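Local coordinates for glutathione S-transferase (Legionella pneumophila subsp. pneumophila str. Philadelphia 1, PDB 3NIV), which transfers glutathione to electrophilic substrates and probably also isomerises maleylacetoacetate, at the interface of chains A and B. Sequence-based numbering; all coordinates share one arbitrary frame. Chains: chain A/B, Glutathione S-transferase.

Contact 1: the interface of chains A and B. Residues chain A 75, 78-79; chain B 88, 90-91, 93.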
loop_
_atom_site.group_PDB
_atom_site.type_symbol
_atom_site.label_atom_id
_atom_site.label_comp_id
_atom_site.label_asym_id
_atom_site.label_seq_id
_atom_site.Cartn_x
_atom_site.Cartn_y
_atom_site.Cartn_z
ATOM N N TYR A 75 4.156 -9.964 -8.327
ATOM C CA TYR A 75 5.193 -10.757 -8.983
ATOM C C TYR A 75 4.665 -12.157 -9.293
ATOM O O TYR A 75 4.701 -12.608 -10.434
ATOM C CB TYR A 75 6.459 -10.830 -8.112
ATOM C CG TYR A 75 7.562 -11.701 -8.683
ATOM C CD1 TYR A 75 8.485 -11.188 -9.586
ATOM C CD2 TYR A 75 7.687 -13.034 -8.308
ATOM C CE1 TYR A 75 9.495 -11.988 -10.111
ATOM C CE2 TYR A 75 8.690 -13.836 -8.828
ATOM C CZ TYR A 75 9.588 -13.308 -9.727
ATOM O OH TYR A 75 10.584 -14.105 -10.243
ATOM N N GLU A 78 2.337 -12.242 -11.988
ATOM C CA GLU A 78 2.932 -11.986 -13.296
ATOM C C GLU A 78 3.619 -13.222 -13.884
ATOM O O GLU A 78 3.437 -13.539 -15.060
ATOM C CB GLU A 78 3.886 -10.783 -13.223
ATOM C CG GLU A 78 4.876 -10.686 -14.373
ATOM C CD GLU A 78 4.865 -9.313 -15.023
ATOM O OE1 GLU A 78 3.977 -8.511 -14.670
ATOM O OE2 GLU A 78 5.718 -9.042 -15.897
ATOM N N ILE A 79 4.391 -13.928 -13.063
ATOM C CA ILE A 79 5.078 -15.128 -13.529
ATOM C C ILE A 79 4.149 -16.348 -13.544
ATOM O O ILE A 79 4.384 -17.309 -14.281
ATOM C CB ILE A 79 6.332 -15.434 -12.699
ATOM C CG1 ILE A 79 5.956 -15.803 -11.264
ATOM C CG2 ILE A 79 7.267 -14.236 -12.681
ATOM C CD1 ILE A 79 7.128 -16.284 -10.442
ATOM N N LYS B 88 10.186 -4.071 -17.874
ATOM C CA LYS B 88 9.540 -5.302 -18.304
ATOM C C LYS B 88 9.954 -6.489 -17.455
ATOM O O LYS B 88 9.139 -7.368 -17.190
ATOM C CB LYS B 88 9.806 -5.588 -19.790
ATOM C CG LYS B 88 8.939 -4.775 -20.750
ATOM C CD LYS B 88 8.745 -5.504 -22.075
ATOM C CE LYS B 88 7.633 -4.867 -22.906
ATOM N NZ LYS B 88 6.998 -5.838 -23.851
ATOM N N PRO B 90 10.131 -8.900 -14.726
ATOM C CA PRO B 90 9.196 -9.070 -13.615
ATOM C C PRO B 90 9.837 -8.774 -12.261
ATOM O O PRO B 90 9.187 -8.160 -11.410
ATOM C CB PRO B 90 8.794 -10.543 -13.730
ATOM C CG PRO B 90 8.937 -10.844 -15.187
ATOM C CD PRO B 90 10.164 -10.079 -15.605
ATOM N N PHE B 91 11.092 -9.176 -12.067
ATOM C CA PHE B 91 11.744 -8.932 -10.785
ATOM C C PHE B 91 11.946 -7.453 -10.517
ATOM O O PHE B 91 11.640 -6.968 -9.432
ATOM C CB PHE B 91 13.085 -9.656 -10.664
ATOM C CG PHE B 91 13.773 -9.414 -9.351
ATOM C CD1 PHE B 91 13.321 -10.022 -8.194
ATOM C CD2 PHE B 91 14.859 -8.558 -9.264
ATOM C CE1 PHE B 91 13.954 -9.789 -6.969
ATOM C CE2 PHE B 91 15.491 -8.322 -8.045
ATOM C CZ PHE B 91 15.035 -8.941 -6.901
ATOM N N LYS B 93 10.518 -4.951 -12.042
ATOM C CA LYS B 93 9.188 -4.377 -11.957
ATOM C C LYS B 93 8.630 -4.550 -10.518
ATOM O O LYS B 93 8.142 -3.592 -9.900
ATOM C CB LYS B 93 8.280 -5.014 -13.016
ATOM C CG LYS B 93 6.794 -4.831 -12.764
ATOM C CD LYS B 93 5.953 -4.841 -14.044
ATOM C CE LYS B 93 6.476 -5.805 -15.101
ATOM N NZ LYS B 93 5.866 -5.539 -16.456
#
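A:Glu78 OE2, a carboxylate oxygen, pairs with the ammonium nitrogen B:Lys93 NZ in a salt bridge between the chains, at 3.6 Å. The bridge is long, and the methylene before the charge shares the contact. B:Lys93 CE lies 3.4 Å from A:Glu78 OE2. The two side chains cross at about a right angle, with CE and NZ of the lysine against the carboxylate. A bend at chi3 (36°) turns the end of B:Lys93 toward it. B:Lys93 is thus the positive group that faces the carboxylate. Apolar contacts lie beside the bridge. B:Pro90 presents its ring carbons to both A:Glu78 and A:Tyr75. Its CB is 4.0 Å from A:Glu78 CG and 4.0 Å from A:Tyr75 CE1. The tyrosine ring turns an edge to chain B. The carbonyl carbon of B:Pro90 and the backbone nitrogen of B:Phe91 lie in its plane, and A:Tyr75 CD1 is 3.6 Å from B:Pro90 O. A:Ile79 CG2 sits over one face of this ring, 3.9 Å above the plane and toward the rim. The same methyl reaches B:Pro90 CB at 4.1 Å. In the fold, the end of helix 69-79, from the thioredoxin-like domain of chain A, packs on the start of helix 90-106, from the helical domain of chain B.

Contact 2: the interface of chains A and B. Residues chain A 91, 95; chain B 61, 64-66, 75.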
loop_
_atom_site.group_PDB
_atom_site.type_symbol
_atom_site.label_atom_id
_atom_site.label_comp_id
_atom_site.label_asym_id
_atom_site.label_seq_id
_atom_site.Cartn_x
_atom_site.Cartn_y
_atom_site.Cartn_z
ATOM N N PHE A 91 -10.921 -1.755 -15.345
ATOM C CA PHE A 91 -11.550 -0.996 -14.274
ATOM C C PHE A 91 -11.840 -1.844 -13.023
ATOM O O PHE A 91 -11.560 -1.420 -11.897
ATOM C CB PHE A 91 -12.835 -0.327 -14.753
ATOM C CG PHE A 91 -13.598 0.350 -13.649
ATOM C CD1 PHE A 91 -13.212 1.599 -13.190
ATOM C CD2 PHE A 91 -14.685 -0.266 -13.060
ATOM C CE1 PHE A 91 -13.903 2.224 -12.166
ATOM C CE2 PHE A 91 -15.383 0.354 -12.044
ATOM C CZ PHE A 91 -14.992 1.597 -11.593
ATOM N N THR A 95 -10.356 -1.643 -9.309
ATOM C CA THR A 95 -11.314 -1.406 -8.247
ATOM C C THR A 95 -11.084 -2.367 -7.090
ATOM O O THR A 95 -11.116 -1.979 -5.922
ATOM C CB THR A 95 -12.733 -1.579 -8.773
ATOM O OG1 THR A 95 -13.033 -0.492 -9.651
ATOM C CG2 THR A 95 -13.736 -1.601 -7.622
ATOM N N ILE B 61 -13.889 7.828 -14.375
ATOM C CA ILE B 61 -13.867 7.367 -15.749
ATOM C C ILE B 61 -15.292 7.154 -16.236
ATOM O O ILE B 61 -15.951 6.183 -15.860
ATOM C CB ILE B 61 -13.074 6.049 -15.899
ATOM C CG1 ILE B 61 -11.828 6.049 -15.006
ATOM C CG2 ILE B 61 -12.670 5.836 -17.350
ATOM C CD1 ILE B 61 -12.030 5.441 -13.625
ATOM N N GLN B 64 -17.912 6.263 -13.840
ATOM C CA GLN B 64 -17.363 5.270 -12.914
ATOM C C GLN B 64 -16.173 5.848 -12.129
ATOM O O GLN B 64 -15.233 6.385 -12.723
ATOM C CB GLN B 64 -16.918 4.017 -13.675
ATOM C CG GLN B 64 -17.981 2.940 -13.873
ATOM C CD GLN B 64 -17.503 1.857 -14.834
ATOM O OE1 GLN B 64 -16.929 2.157 -15.882
ATOM N NE2 GLN B 64 -17.721 0.597 -14.474
ATOM N N ILE B 65 -16.205 5.733 -10.803
ATOM C CA ILE B 65 -15.149 6.322 -9.976
ATOM C C ILE B 65 -14.220 5.298 -9.318
ATOM O O ILE B 65 -14.648 4.238 -8.871
ATOM C CB ILE B 65 -15.721 7.278 -8.916
ATOM C CG1 ILE B 65 -16.811 6.583 -8.122
ATOM C CG2 ILE B 65 -16.303 8.520 -9.574
ATOM C CD1 ILE B 65 -17.575 7.525 -7.223
ATOM N N LEU B 66 -12.938 5.636 -9.276
ATOM C CA LEU B 66 -11.903 4.761 -8.740
ATOM C C LEU B 66 -11.054 5.569 -7.751
ATOM O O LEU B 66 -10.760 6.742 -8.010
ATOM C CB LEU B 66 -11.053 4.229 -9.890
ATOM C CG LEU B 66 -9.775 3.491 -9.519
ATOM C CD1 LEU B 66 -10.109 2.164 -8.844
ATOM C CD2 LEU B 66 -8.924 3.285 -10.749
ATOM N N TYR B 75 -4.167 1.562 -12.981
ATOM C CA TYR B 75 -5.211 1.666 -13.981
ATOM C C TYR B 75 -4.699 2.449 -15.192
ATOM O O TYR B 75 -4.915 2.052 -16.339
ATOM C CB TYR B 75 -6.421 2.357 -13.380
ATOM C CG TYR B 75 -7.510 2.650 -14.368
ATOM C CD1 TYR B 75 -8.437 1.670 -14.722
ATOM C CD2 TYR B 75 -7.627 3.906 -14.944
ATOM C CE1 TYR B 75 -9.446 1.929 -15.623
ATOM C CE2 TYR B 75 -8.633 4.178 -15.855
ATOM C CZ TYR B 75 -9.543 3.183 -16.188
ATOM O OH TYR B 75 -10.555 3.449 -17.090
#
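The ring of A:Phe91 reaches across to chain B and meets B:Gln64 over one face. These are van der Waals contacts. A:Phe91 CZ is 3.7 Å from B:Gln64 CB, and the extended glutamine chain carries its amide on over the rim. There B:Gln64 NE2 comes 3.4 Å from A:Phe91 CE2. Amide and ring planes are 31° apart, so the amide is tilted over the ring. CG of A:Phe91 is anti to the backbone N (chi1 174°), which lays the ring alongside the next turn of its own helix, by A:Thr95, with its other face toward chain B. B:Ile61 adds a methyl, CD1, 4.0 Å from A:Phe91 CE1. At the base of the side chain, A:Phe91 CA is 3.8 Å from B:Tyr75 CE1, and the backbone nitrogen of A:Phe91 lies in plane at the tyrosine edge. B:Leu66 turns its CD1 to A:Thr95 CA, at 3.8 Å. The polar contact lies within chain A. The hydroxyl A:Thr95 OG1 donates to A:Phe91 O at 2.8 Å, from above the carbonyl plane. OG1 also lies over the ring face opposite B:Gln64, 3.4 Å above the plane of A:Phe91. This largely apolar patch helps to join the subunits of the glutathione S-transferase dimer.

Contact 3: the interface of chains A and B. Residues chain A 129, 132-133, 136-137; chain B 118, 122.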
loop_
_atom_site.group_PDB
_atom_site.type_symbol
_atom_site.label_atom_id
_atom_site.label_comp_id
_atom_site.label_asym_id
_atom_site.label_seq_id
_atom_site.Cartn_x
_atom_site.Cartn_y
_atom_site.Cartn_z
ATOM N N GLN A 129 -6.155 2.235 25.857
ATOM C CA GLN A 129 -5.780 3.209 24.847
ATOM C C GLN A 129 -5.323 2.531 23.558
ATOM O O GLN A 129 -5.791 2.869 22.473
ATOM C CB GLN A 129 -4.711 4.148 25.388
ATOM C CG GLN A 129 -5.135 4.844 26.674
ATOM C CD GLN A 129 -4.092 5.821 27.201
ATOM O OE1 GLN A 129 -2.901 5.521 27.233
ATOM N NE2 GLN A 129 -4.543 6.996 27.619
ATOM N N GLU A 132 -8.412 1.228 21.887
ATOM C CA GLU A 132 -9.273 2.238 21.292
ATOM C C GLU A 132 -8.714 2.718 19.946
ATOM O O GLU A 132 -9.445 2.842 18.963
ATOM C CB GLU A 132 -9.446 3.409 22.252
ATOM C CG GLU A 132 -10.522 4.375 21.830
ATOM C CD GLU A 132 -11.018 5.220 22.983
ATOM O OE1 GLU A 132 -11.415 6.376 22.720
ATOM O OE2 GLU A 132 -11.007 4.728 24.142
ATOM N N TRP A 133 -7.411 2.980 19.919
ATOM C CA TRP A 133 -6.690 3.285 18.694
ATOM C C TRP A 133 -6.920 2.171 17.683
ATOM O O TRP A 133 -7.409 2.400 16.565
ATOM C CB TRP A 133 -5.194 3.417 19.019
ATOM C CG TRP A 133 -4.229 3.508 17.852
ATOM C CD1 TRP A 133 -3.644 2.472 17.189
ATOM C CD2 TRP A 133 -3.692 4.708 17.270
ATOM N NE1 TRP A 133 -2.792 2.949 16.212
ATOM C CE2 TRP A 133 -2.802 4.318 16.250
ATOM C CE3 TRP A 133 -3.879 6.073 17.516
ATOM C CZ2 TRP A 133 -2.108 5.242 15.468
ATOM C CZ3 TRP A 133 -3.191 6.992 16.737
ATOM C CH2 TRP A 133 -2.315 6.569 15.721
ATOM N N HIS A 136 -10.261 1.850 16.355
ATOM C CA HIS A 136 -10.614 3.011 15.544
ATOM C C HIS A 136 -10.330 2.795 14.058
ATOM O O HIS A 136 -11.150 3.120 13.205
ATOM C CB HIS A 136 -9.876 4.259 16.022
ATOM C CG HIS A 136 -10.066 5.433 15.121
ATOM N ND1 HIS A 136 -11.312 5.927 14.802
ATOM C CD2 HIS A 136 -9.173 6.199 14.450
ATOM C CE1 HIS A 136 -11.180 6.950 13.978
ATOM N NE2 HIS A 136 -9.893 7.137 13.751
ATOM N N TRP A 137 -9.165 2.242 13.750
ATOM C CA TRP A 137 -8.792 2.061 12.357
ATOM C C TRP A 137 -9.518 0.862 11.789
ATOM O O TRP A 137 -9.758 0.793 10.579
ATOM C CB TRP A 137 -7.271 1.965 12.180
ATOM C CG TRP A 137 -6.572 3.130 12.798
ATOM C CD1 TRP A 137 -5.680 3.096 13.817
ATOM C CD2 TRP A 137 -6.746 4.512 12.465
ATOM N NE1 TRP A 137 -5.272 4.356 14.133
ATOM C CE2 TRP A 137 -5.910 5.251 13.323
ATOM C CE3 TRP A 137 -7.517 5.195 11.515
ATOM C CZ2 TRP A 137 -5.817 6.636 13.266
ATOM C CZ3 TRP A 137 -7.434 6.567 11.461
ATOM C CH2 TRP A 137 -6.592 7.277 12.334
ATOM N N ARG B 118 -5.792 12.206 15.452
ATOM C CA ARG B 118 -6.051 11.147 16.414
ATOM C C ARG B 118 -5.098 11.217 17.605
ATOM O O ARG B 118 -5.512 10.983 18.736
ATOM C CB ARG B 118 -5.929 9.784 15.729
ATOM C CG ARG B 118 -6.291 8.608 16.608
ATOM C CD ARG B 118 -7.773 8.594 16.915
ATOM N NE ARG B 118 -8.105 7.510 17.834
ATOM C CZ ARG B 118 -9.332 7.227 18.254
ATOM N NH1 ARG B 118 -10.360 7.952 17.840
ATOM N NH2 ARG B 118 -9.529 6.217 19.091
ATOM N N GLN B 122 -6.692 11.543 21.114
ATOM C CA GLN B 122 -6.541 10.477 22.088
ATOM C C GLN B 122 -5.457 10.731 23.116
ATOM O O GLN B 122 -5.580 10.311 24.269
ATOM C CB GLN B 122 -6.256 9.150 21.396
ATOM C CG GLN B 122 -7.423 8.205 21.380
ATOM C CD GLN B 122 -6.999 6.813 21.015
ATOM O OE1 GLN B 122 -6.947 6.459 19.835
ATOM N NE2 GLN B 122 -6.689 6.006 22.024
#
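In this zeta-class glutathione S-transferase, helix 127-149 of chain A meets helix 113-122 of chain B, both in the helical C-terminal domain. B:Arg118 lays its guanidinium flat on the imidazole of A:His136. The planes are 4° apart, and NH1 stands over the middle of the ring, 3.8 Å from its centroid, as a cation-pi contact. The arginine chain bends at chi2 (69°), and its aliphatic part runs past the tryptophans. B:Arg118 CG is 3.5 Å from A:Trp133 CZ3 and 3.9 Å from A:Trp137 CZ2. Along its NE and NH2 edge the guanidinium grips B:Gln122 side-on. B:Arg118 NE, at 2.5 Å, and NH2, at 2.7 Å, both donate to the amide oxygen B:Gln122 OE1. NH2 approaches from well above the amide carbonyl plane, and neither bond is straight. This double grip probably helps to hold the amide oxygen toward the arginine, with the nitrogen facing chain A. B:Gln122 NE2 then donates to the backbone oxygen A:Gln129 O at 3.3 Å. That bond is long but fairly straight, 154° at the hydrogen, and the acceptor lies in the plane of the amide. A:Glu132 passes at about a right angle to B:Arg118. Its carboxylate oxygen OE1 stays 4.1 Å from B:Arg118 NH2, too far for direct contact, but the opposite charges may still attract. A:Trp137 supports A:Trp133 from within chain A, its indole nitrogen NE1 over the centre of that ring.

Contacts 1 and 2 lie about 24 Å apart between the centres of their C-alpha atoms. Contact 3 is about 38 Å from contact 1 and about 31 Å from contact 2. Contacts 1 and 2 share helix 69-79 against helix 90-106 with the chains exchanged; contact 2 adds strands 58-61 and 64-66. The Tyr75–Phe91 pair of contact 2 is the twin of that in contact 1, so the two are parts of one symmetric interface. Contact 3 joins helical domains only. The subunits are thus held at widely spaced points. Cys105, near the end of helix 90-106, has also been seen in a disulfide between chains.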